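Local structure of aluminum resistance protein (Clostridium novyi, 3I16) at residues N14-V19 and L422-K427. The protein is probably a pyridoxal-5'-phosphate-dependent carbon-sulfur lyase of the methionine gamma-lyase family, possibly involved in aluminum resistance. Coordinates in Å, arbitrary orientation, origin at the centre of the assembly. Numbering follows the deposited sequence.
Sequences NINDRV and LSRIVK
Asn14, in the left-handed helical region (phi/psi 62/32), and extended Ile15 and Asn16 lead into the first turn of helix 17-54. Segment 422-427 begins in the C-terminal part of helix 411-425, where Leu422 O accepts from both Ile425 N (2.9 Å) and Val426 N (2.8 Å); Val426 is extended (phi/psi -128/130) and carries the chain out to the C-terminal Lys427. The CA atoms come closest at Ile15–Ser423 (5.4 Å) and Arg18–Lys427 (6.3 Å). Asn16, chi1 p, is the N-cap: its OD1 accepts from Val19 N (2.9 Å), while its ND2 donates to Val426 O (2.9 Å). The amide suits this place because it can accept and donate at once. Small Ser423 lets the incoming loop approach closely, its OG 3.3 Å from Ile15 CA and bonded to Leu419 O of its own helix. Beneath the cap, Val19 CG2 packs on Leu422 CG (4.0 Å), and Leu422 also meets helix 287-318. Arg18, all trans, lays CD against Val426 CG1 (3.8 Å) and bonds weakly through NH1 to Lys427 O (3.3 Å). Lys427 NZ folds back to hydrogen-bond Ser423 O (2.8 Å), near the helix's C-terminal end. One water links Asn14 O (2.6 Å) and Asn16 ND2 (2.8 Å); another joins Arg18 N to Lys427 OXT (3.2 Å each). Far from the cofactor, the terminal carboxylate is thus held weakly by the Arg18 guanidinium and, through water, reaches helix 17-54's first turn.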
ATOM      1  N   ASN B  14      21.461 -24.885  20.971  1.00 17.43           N
ATOM      2  CA  ASN B  14      22.510 -25.906  20.862  0.50 17.28           C
ATOM      3  C   ASN B  14      23.859 -25.314  20.436  1.00 15.35           C
ATOM      4  O   ASN B  14      24.671 -25.969  19.764  1.00 15.85           O
ATOM      5  CB  ASN B  14      22.069 -27.098  19.992  0.50 17.48           C
ATOM      6  CG  ASN B  14      20.950 -27.911  20.639  0.50 21.23           C
ATOM      7  OD1 ASN B  14      20.783 -27.909  21.864  0.50 20.66           O
ATOM      8  ND2 ASN B  14      20.190 -28.627  19.816  0.50 23.25           N
ATOM      9  N   ILE B  15      24.093 -24.067  20.848  1.00 14.15           N
ATOM     10  CA  ILE B  15      25.366 -23.388  20.612  1.00 12.42           C
ATOM     11  C   ILE B  15      26.248 -23.860  21.741  1.00 11.24           C
ATOM     12  O   ILE B  15      25.894 -23.739  22.911  1.00 12.13           O
ATOM     13  CB  ILE B  15      25.225 -21.866  20.604  1.00 13.27           C
ATOM     14  CG1 ILE B  15      24.514 -21.448  19.300  1.00 16.77           C
ATOM     15  CG2 ILE B  15      26.602 -21.218  20.679  1.00  7.64           C
ATOM     16  CD1 ILE B  15      23.987 -20.029  19.275  1.00 12.36           C
ATOM     17  N   ASN B  16      27.400 -24.424  21.400  1.00 11.46           N
ATOM     18  CA  ASN B  16      28.248 -25.071  22.393  1.00 10.00           C
ATOM     19  C   ASN B  16      29.398 -24.174  22.850  1.00  8.99           C
ATOM     20  O   ASN B  16      29.659 -23.123  22.253  1.00  8.06           O
ATOM     21  CB  ASN B  16      28.746 -26.403  21.816  1.00 12.72           C
ATOM     22  CG  ASN B  16      29.524 -26.213  20.518  1.00 17.57           C
ATOM     23  OD1 ASN B  16      30.639 -25.725  20.552  1.00 15.09           O
ATOM     24  ND2 ASN B  16      28.905 -26.549  19.364  1.00 17.67           N
ATOM     25  N   ASP B  17      30.076 -24.579  23.912  1.00  6.63           N
ATOM     26  CA  ASP B  17      31.171 -23.767  24.456  1.00  8.49           C
ATOM     27  C   ASP B  17      32.333 -23.584  23.489  1.00  9.33           C
ATOM     28  O   ASP B  17      32.976 -22.563  23.503  1.00  7.02           O
ATOM     29  CB  ASP B  17      31.698 -24.397  25.745  1.00  9.54           C
ATOM     30  CG  ASP B  17      30.706 -24.310  26.875  1.00 15.74           C
ATOM     31  OD1 ASP B  17      29.868 -23.372  26.861  1.00 14.37           O
ATOM     32  OD2 ASP B  17      30.778 -25.174  27.773  1.00 18.47           O
ATOM     33  N   ARG B  18      32.620 -24.586  22.664  1.00 10.09           N
ATOM     34  CA  ARG B  18      33.715 -24.454  21.691  1.00 10.64           C
ATOM     35  C   ARG B  18      33.430 -23.314  20.732  1.00  9.65           C
ATOM     36  O   ARG B  18      34.316 -22.512  20.427  1.00  9.59           O
ATOM     37  CB  ARG B  18      33.908 -25.764  20.942  1.00 10.33           C
ATOM     38  CG  ARG B  18      34.966 -25.777  19.850  1.00 10.81           C
ATOM     39  CD  ARG B  18      35.185 -27.256  19.410  1.00 12.71           C
ATOM     40  NE  ARG B  18      36.436 -27.427  18.677  1.00 19.26           N
ATOM     41  CZ  ARG B  18      37.032 -28.602  18.428  1.00 22.33           C
ATOM     42  NH1 ARG B  18      36.511 -29.760  18.827  1.00 17.95           N
ATOM     43  NH2 ARG B  18      38.186 -28.618  17.775  1.00 28.98           N
ATOM     44  N   VAL B  19      32.190 -23.243  20.261  1.00  7.67           N
ATOM     45  CA  VAL B  19      31.789 -22.161  19.356  1.00  9.60           C
ATOM     46  C   VAL B  19      31.781 -20.804  20.065  1.00  8.44           C
ATOM     47  O   VAL B  19      32.266 -19.829  19.506  1.00 10.82           O
ATOM     48  CB  VAL B  19      30.449 -22.457  18.656  1.00  7.63           C
ATOM     49  CG1 VAL B  19      29.903 -21.216  17.972  1.00  8.13           C
ATOM     50  CG2 VAL B  19      30.677 -23.569  17.656  1.00  5.09           C
ATOM     51  N   LEU B 422      27.623 -22.312  12.636  1.00 14.01           N
ATOM     52  CA  LEU B 422      28.867 -22.976  12.986  1.00 13.24           C
ATOM     53  C   LEU B 422      28.656 -24.088  13.983  1.00 12.67           C
ATOM     54  O   LEU B 422      29.345 -25.126  13.916  1.00 13.62           O
ATOM     55  CB  LEU B 422      29.917 -21.970  13.508  1.00 14.11           C
ATOM     56  CG  LEU B 422      31.302 -22.533  13.850  1.00 15.88           C
ATOM     57  CD1 LEU B 422      31.952 -23.183  12.655  1.00 19.19           C
ATOM     58  CD2 LEU B 422      32.223 -21.415  14.417  1.00 16.46           C
ATOM     59  N   SER B 423      27.733 -23.905  14.923  1.00 14.66           N
ATOM     60  CA  SER B 423      27.483 -24.945  15.936  1.00 15.59           C
ATOM     61  C   SER B 423      26.968 -26.252  15.307  1.00 18.05           C
ATOM     62  O   SER B 423      27.149 -27.322  15.888  1.00 16.03           O
ATOM     63  CB  SER B 423      26.545 -24.456  17.039  1.00 14.11           C
ATOM     64  OG  SER B 423      27.161 -23.404  17.805  1.00 16.59           O
ATOM     65  N   ARG B 424      26.320 -26.166  14.150  1.00 19.80           N
ATOM     66  CA  ARG B 424      25.912 -27.396  13.443  1.00 23.35           C
ATOM     67  C   ARG B 424      27.102 -28.183  12.923  1.00 24.90           C
ATOM     68  O   ARG B 424      27.002 -29.393  12.791  1.00 27.90           O
ATOM     69  CB  ARG B 424      25.024 -27.121  12.244  1.00 22.89           C
ATOM     70  CG  ARG B 424      23.647 -26.654  12.565  1.00 25.47           C
ATOM     71  CD  ARG B 424      22.939 -26.232  11.286  1.00 30.13           C
ATOM     72  NE  ARG B 424      22.374 -27.298  10.447  1.00 33.94           N
ATOM     73  CZ  ARG B 424      21.069 -27.603  10.350  1.00 36.49           C
ATOM     74  NH1 ARG B 424      20.142 -26.973  11.069  1.00 37.77           N
ATOM     75  NH2 ARG B 424      20.669 -28.557   9.513  1.00 37.06           N
ATOM     76  N   ILE B 425      28.224 -27.525  12.636  1.00 23.97           N
ATOM     77  CA  ILE B 425      29.382 -28.237  12.072  1.00 23.57           C
ATOM     78  C   ILE B 425      30.603 -28.351  12.997  1.00 25.17           C
ATOM     79  O   ILE B 425      31.498 -29.149  12.732  1.00 27.47           O
ATOM     80  CB  ILE B 425      29.758 -27.654  10.662  1.00 24.03           C
ATOM     81  CG1 ILE B 425      30.381 -26.260  10.725  1.00 23.25           C
ATOM     82  CG2 ILE B 425      28.528 -27.551   9.767  1.00 17.40           C
ATOM     83  CD1 ILE B 425      30.572 -25.673   9.334  1.00 21.97           C
ATOM     84  N   VAL B 426      30.653 -27.576  14.080  1.00 25.11           N
ATOM     85  CA  VAL B 426      31.767 -27.634  15.030  1.00 25.38           C
ATOM     86  C   VAL B 426      31.184 -27.820  16.430  1.00 25.75           C
ATOM     87  O   VAL B 426      30.264 -27.098  16.826  1.00 22.89           O
ATOM     88  CB  VAL B 426      32.653 -26.372  14.949  1.00 26.33           C
ATOM     89  CG1 VAL B 426      33.703 -26.366  16.076  1.00 26.62           C
ATOM     90  CG2 VAL B 426      33.320 -26.301  13.581  1.00 27.92           C
ATOM     91  N   LYS B 427      31.708 -28.812  17.153  1.00 28.48           N
ATOM     92  CA  LYS B 427      31.196 -29.199  18.471  1.00 30.53           C
ATOM     93  C   LYS B 427      32.297 -29.584  19.447  1.00 32.74           C
ATOM     94  O   LYS B 427      33.265 -30.296  19.147  1.00 32.56           O
ATOM     95  CB  LYS B 427      30.235 -30.386  18.325  1.00 31.45           C
ATOM     96  CG  LYS B 427      29.086 -30.132  17.362  1.00 35.76           C
ATOM     97  CD  LYS B 427      28.125 -31.302  17.277  1.00 35.59           C
ATOM     98  CE  LYS B 427      27.042 -31.022  16.238  1.00 33.01           C
ATOM     99  NZ  LYS B 427      26.193 -29.858  16.619  1.00 33.79           N
ATOM    100  OXT LYS B 427      32.222 -29.201  20.609  1.00 35.91           O
TER
HETATM  101  O   HOH W   1      26.446 -27.826  19.223  1.00 24.21           O
HETATM  102  O   HOH W   2      31.978 -27.593  23.352  1.00 18.36           O